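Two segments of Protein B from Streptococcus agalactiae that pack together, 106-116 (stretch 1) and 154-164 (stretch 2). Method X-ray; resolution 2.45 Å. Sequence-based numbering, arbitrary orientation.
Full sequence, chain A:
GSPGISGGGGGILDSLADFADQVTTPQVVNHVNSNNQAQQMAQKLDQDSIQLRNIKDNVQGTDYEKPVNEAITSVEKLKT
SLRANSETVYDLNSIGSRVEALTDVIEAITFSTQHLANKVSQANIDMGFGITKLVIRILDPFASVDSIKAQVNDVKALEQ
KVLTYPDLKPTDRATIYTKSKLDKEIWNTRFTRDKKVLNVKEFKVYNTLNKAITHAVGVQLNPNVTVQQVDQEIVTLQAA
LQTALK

Stretch 1, residues 106-116: IEAITFSTQHL
Stretch 2 (154-164) DVKALEQKVLT

Both stretches are largely helical and continue helices that begin earlier in the chain. The two helices run in the same direction, with axes 7° from parallel and 10.8 Å apart at closest approach. Register is set by two CA pairs: Ala108 CA lies 7.3 Å from Glu159 CA, and Leu116 CA lies 7.2 Å from Leu163 CA. Most phi/psi values lie near -65/-38. The backbone drifts from this from Gln114 (-95/-19) through His115 (-132/-10) to Leu116 (-119/11), yet Leu116 N still donates a hydrogen bond to Ser112 O at 3.1 Å. In stretch 2 it shifts at Val162 (-72/-14) and Thr164 (-83/3).

No hydrogen bond links the stretches. They meet through side-chain packing that buries 363 Å², both sides summed.

Ala108 points toward the partner helix. Ala108 CB is 3.8 Å from Val155 CG1, an apolar contact, with Val155 in the t rotamer (chi1 164°). Glu159 starts sideways and takes chi1 -71° (m), chi2 162° (t) and chi3 -15°. This extended chain reaches back along the first helix, placing Glu159 OE2 3.3 Å from both Ala108 CA and Ala108 CB. The contact is carboxylate against carbon.

Phe111 is covered most by the partner, 78 Å². It points toward the second helix with chi1 173° (t) and chi2 84°, which sends the ring across the gap. Glu159 CB sits over one ring face, 4.0 Å from the centroid of the Phe111 ring and 26° off the normal, a CH-pi contact. Thus the aliphatic base of Glu159 packs on the aromatic ring while its carboxylate lies by Ala108. Phe111 CZ also comes 3.5 Å from Glu159 O. Near the plane of the ring, at its edge, Leu163 CG is 3.7 Å from Phe111 CZ, and Val162 CG2 is 4.5 Å from Phe111 CE2.

Leu116 closes the contact. Its CB points sideways, but chi1 -58° (m) and chi2 -174° (t) bring the end nearer. Leu116 CD1 meets Val162 CG2 at 3.8 Å, and Leu116 CD2 meets Leu163 CD2 at 4.1 Å. Val162 points toward the first helix with chi1 -58° (m). Leu163 starts sideways, and chi1 -82° (m) with chi2 177° (t) carries its end inward. His115 adds its CB, 4.1 Å from Leu163 CD2. With chi1 -60° (m) and chi2 80°, His115 ND1 donates a weak hydrogen bond to Phe111 O at 3.3 Å.

Away from the contact, Thr110 OG1 (p, 78°) donates a hydrogen bond to Glu107 O at 3.2 Å, and Thr113 OG1 (m, -55°) donates one to Ile109 O at 3.3 Å.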

# COMPACT_ATOMS: atom_id res chain seq x y z
N ILE A 106 -3.45 2.90 -8.26
CA ILE A 106 -3.84 1.91 -7.25
C ILE A 106 -3.39 0.51 -7.68
O ILE A 106 -2.89 -0.27 -6.86
CB ILE A 106 -5.36 1.96 -7.01
CG1 ILE A 106 -5.77 3.35 -6.51
CG2 ILE A 106 -5.78 0.89 -6.01
CD1 ILE A 106 -7.26 3.58 -6.48
N GLU A 107 -3.56 0.19 -8.96
CA GLU A 107 -3.18 -1.14 -9.44
C GLU A 107 -1.69 -1.38 -9.31
O GLU A 107 -1.25 -2.51 -9.02
CB GLU A 107 -3.62 -1.32 -10.89
CG GLU A 107 -4.92 -2.10 -11.06
CD GLU A 107 -5.57 -1.86 -12.40
OE1 GLU A 107 -6.82 -1.87 -12.46
OE2 GLU A 107 -4.84 -1.65 -13.39
N ALA A 108 -0.88 -0.34 -9.50
CA ALA A 108 0.56 -0.49 -9.34
C ALA A 108 0.94 -0.71 -7.88
O ALA A 108 1.92 -1.41 -7.60
CB ALA A 108 1.29 0.74 -9.89
N ILE A 109 0.19 -0.13 -6.95
CA ILE A 109 0.51 -0.30 -5.53
C ILE A 109 0.16 -1.70 -5.05
O ILE A 109 0.94 -2.34 -4.34
CB ILE A 109 -0.20 0.79 -4.70
CG1 ILE A 109 0.29 2.17 -5.12
CG2 ILE A 109 0.06 0.56 -3.22
CD1 ILE A 109 -0.73 3.26 -4.92
N THR A 110 -1.03 -2.20 -5.43
CA THR A 110 -1.38 -3.57 -5.09
C THR A 110 -0.48 -4.57 -5.79
O THR A 110 -0.24 -5.66 -5.25
CB THR A 110 -2.85 -3.85 -5.44
OG1 THR A 110 -2.97 -4.07 -6.85
CG2 THR A 110 -3.74 -2.69 -5.02
N PHE A 111 0.03 -4.23 -6.97
CA PHE A 111 1.00 -5.08 -7.64
C PHE A 111 2.27 -5.23 -6.80
O PHE A 111 2.88 -6.30 -6.77
CB PHE A 111 1.33 -4.52 -9.02
CG PHE A 111 2.45 -5.24 -9.73
CD1 PHE A 111 2.20 -6.39 -10.45
CD2 PHE A 111 3.75 -4.76 -9.67
CE1 PHE A 111 3.22 -7.06 -11.10
CE2 PHE A 111 4.77 -5.43 -10.32
CZ PHE A 111 4.51 -6.57 -11.04
N SER A 112 2.66 -4.16 -6.11
CA SER A 112 3.84 -4.23 -5.25
C SER A 112 3.58 -5.10 -4.03
O SER A 112 4.44 -5.90 -3.65
CB SER A 112 4.25 -2.82 -4.82
OG SER A 112 4.87 -2.84 -3.54
N THR A 113 2.40 -4.98 -3.42
CA THR A 113 2.09 -5.74 -2.22
C THR A 113 2.08 -7.24 -2.49
O THR A 113 2.46 -8.03 -1.62
CB THR A 113 0.74 -5.30 -1.65
OG1 THR A 113 0.75 -3.88 -1.44
CG2 THR A 113 0.46 -6.00 -0.33
N GLN A 114 1.68 -7.66 -3.69
CA GLN A 114 1.48 -9.07 -3.98
C GLN A 114 2.69 -9.74 -4.64
O GLN A 114 2.78 -10.97 -4.60
CB GLN A 114 0.26 -9.26 -4.89
CG GLN A 114 -1.04 -8.74 -4.31
CD GLN A 114 -2.17 -8.75 -5.33
OE1 GLN A 114 -1.93 -8.91 -6.53
NE2 GLN A 114 -3.40 -8.58 -4.86
N HIS A 115 3.60 -8.97 -5.23
CA HIS A 115 4.65 -9.56 -6.06
C HIS A 115 6.06 -9.06 -5.78
O HIS A 115 7.01 -9.66 -6.31
CB HIS A 115 4.35 -9.33 -7.55
CG HIS A 115 3.05 -9.93 -8.00
ND1 HIS A 115 1.84 -9.32 -7.77
CD2 HIS A 115 2.78 -11.08 -8.66
CE1 HIS A 115 0.87 -10.07 -8.28
NE2 HIS A 115 1.42 -11.14 -8.82
N LEU A 116 6.25 -8.01 -4.98
CA LEU A 116 7.57 -7.41 -4.82
C LEU A 116 8.09 -7.46 -3.38
O LEU A 116 9.10 -6.82 -3.08
CB LEU A 116 7.55 -5.96 -5.31
CG LEU A 116 7.14 -5.74 -6.77
CD1 LEU A 116 7.31 -4.28 -7.16
CD2 LEU A 116 7.92 -6.65 -7.70
N ASP A 154 4.53 3.76 -18.97
CA ASP A 154 5.82 3.71 -18.28
C ASP A 154 5.71 2.93 -16.98
O ASP A 154 6.59 2.13 -16.65
CB ASP A 154 6.31 5.13 -18.01
CG ASP A 154 7.46 5.53 -18.91
OD1 ASP A 154 7.69 4.85 -19.93
OD2 ASP A 154 8.15 6.53 -18.59
N VAL A 155 4.62 3.14 -16.24
CA VAL A 155 4.42 2.41 -14.99
C VAL A 155 4.21 0.93 -15.26
O VAL A 155 4.80 0.07 -14.59
CB VAL A 155 3.23 3.02 -14.21
CG1 VAL A 155 2.75 2.07 -13.13
CG2 VAL A 155 3.62 4.37 -13.63
N LYS A 156 3.38 0.60 -16.25
CA LYS A 156 3.12 -0.80 -16.57
C LYS A 156 4.39 -1.50 -17.04
O LYS A 156 4.65 -2.65 -16.65
CB LYS A 156 2.02 -0.91 -17.62
CG LYS A 156 0.61 -0.77 -17.06
CD LYS A 156 -0.41 -0.65 -18.17
CE LYS A 156 -1.83 -0.60 -17.62
NZ LYS A 156 -2.81 -0.22 -18.67
N ALA A 157 5.18 -0.84 -17.88
CA ALA A 157 6.46 -1.40 -18.28
C ALA A 157 7.42 -1.50 -17.11
O ALA A 157 8.23 -2.43 -17.04
CB ALA A 157 7.08 -0.56 -19.40
N LEU A 158 7.35 -0.55 -16.17
CA LEU A 158 8.19 -0.61 -14.98
C LEU A 158 7.80 -1.77 -14.08
O LEU A 158 8.66 -2.34 -13.40
CB LEU A 158 8.10 0.71 -14.21
CG LEU A 158 9.23 1.05 -13.24
CD1 LEU A 158 10.57 1.06 -13.95
CD2 LEU A 158 8.96 2.39 -12.59
N GLU A 159 6.51 -2.14 -14.07
CA GLU A 159 6.06 -3.25 -13.24
C GLU A 159 6.70 -4.56 -13.68
O GLU A 159 7.21 -5.33 -12.86
CB GLU A 159 4.54 -3.36 -13.29
CG GLU A 159 3.80 -2.25 -12.55
CD GLU A 159 2.35 -2.14 -12.98
OE1 GLU A 159 1.99 -2.72 -14.03
OE2 GLU A 159 1.56 -1.48 -12.27
N GLN A 160 6.66 -4.84 -14.99
CA GLN A 160 7.24 -6.09 -15.49
C GLN A 160 8.76 -6.07 -15.40
O GLN A 160 9.39 -7.14 -15.32
CB GLN A 160 6.79 -6.33 -16.93
CG GLN A 160 5.29 -6.53 -17.08
CD GLN A 160 4.85 -7.95 -16.75
OE1 GLN A 160 5.44 -8.92 -17.21
NE2 GLN A 160 3.80 -8.06 -15.94
N LYS A 161 9.37 -4.89 -15.41
CA LYS A 161 10.83 -4.81 -15.37
C LYS A 161 11.36 -5.13 -13.97
O LYS A 161 12.36 -5.84 -13.84
CB LYS A 161 11.29 -3.42 -15.82
CG LYS A 161 12.78 -3.18 -15.65
CD LYS A 161 13.13 -1.72 -15.88
CE LYS A 161 14.59 -1.43 -15.54
NZ LYS A 161 14.88 0.03 -15.52
N VAL A 162 10.70 -4.62 -12.93
CA VAL A 162 11.16 -4.88 -11.57
C VAL A 162 10.90 -6.32 -11.15
O VAL A 162 11.46 -6.77 -10.14
CB VAL A 162 10.52 -3.90 -10.57
CG1 VAL A 162 10.85 -2.46 -10.95
CG2 VAL A 162 9.02 -4.11 -10.50
N LEU A 163 10.06 -7.05 -11.89
CA LEU A 163 9.87 -8.46 -11.59
C LEU A 163 11.14 -9.27 -11.83
O LEU A 163 11.37 -10.28 -11.16
CB LEU A 163 8.72 -9.03 -12.44
CG LEU A 163 7.30 -8.79 -11.94
CD1 LEU A 163 6.29 -9.35 -12.92
CD2 LEU A 163 7.10 -9.40 -10.56
N THR A 164 11.97 -8.83 -12.77
CA THR A 164 13.23 -9.51 -13.07
C THR A 164 14.35 -9.11 -12.13
O THR A 164 15.49 -9.57 -12.31
CB THR A 164 13.65 -9.22 -14.52
OG1 THR A 164 14.09 -7.87 -14.63
CG2 THR A 164 12.48 -9.45 -15.47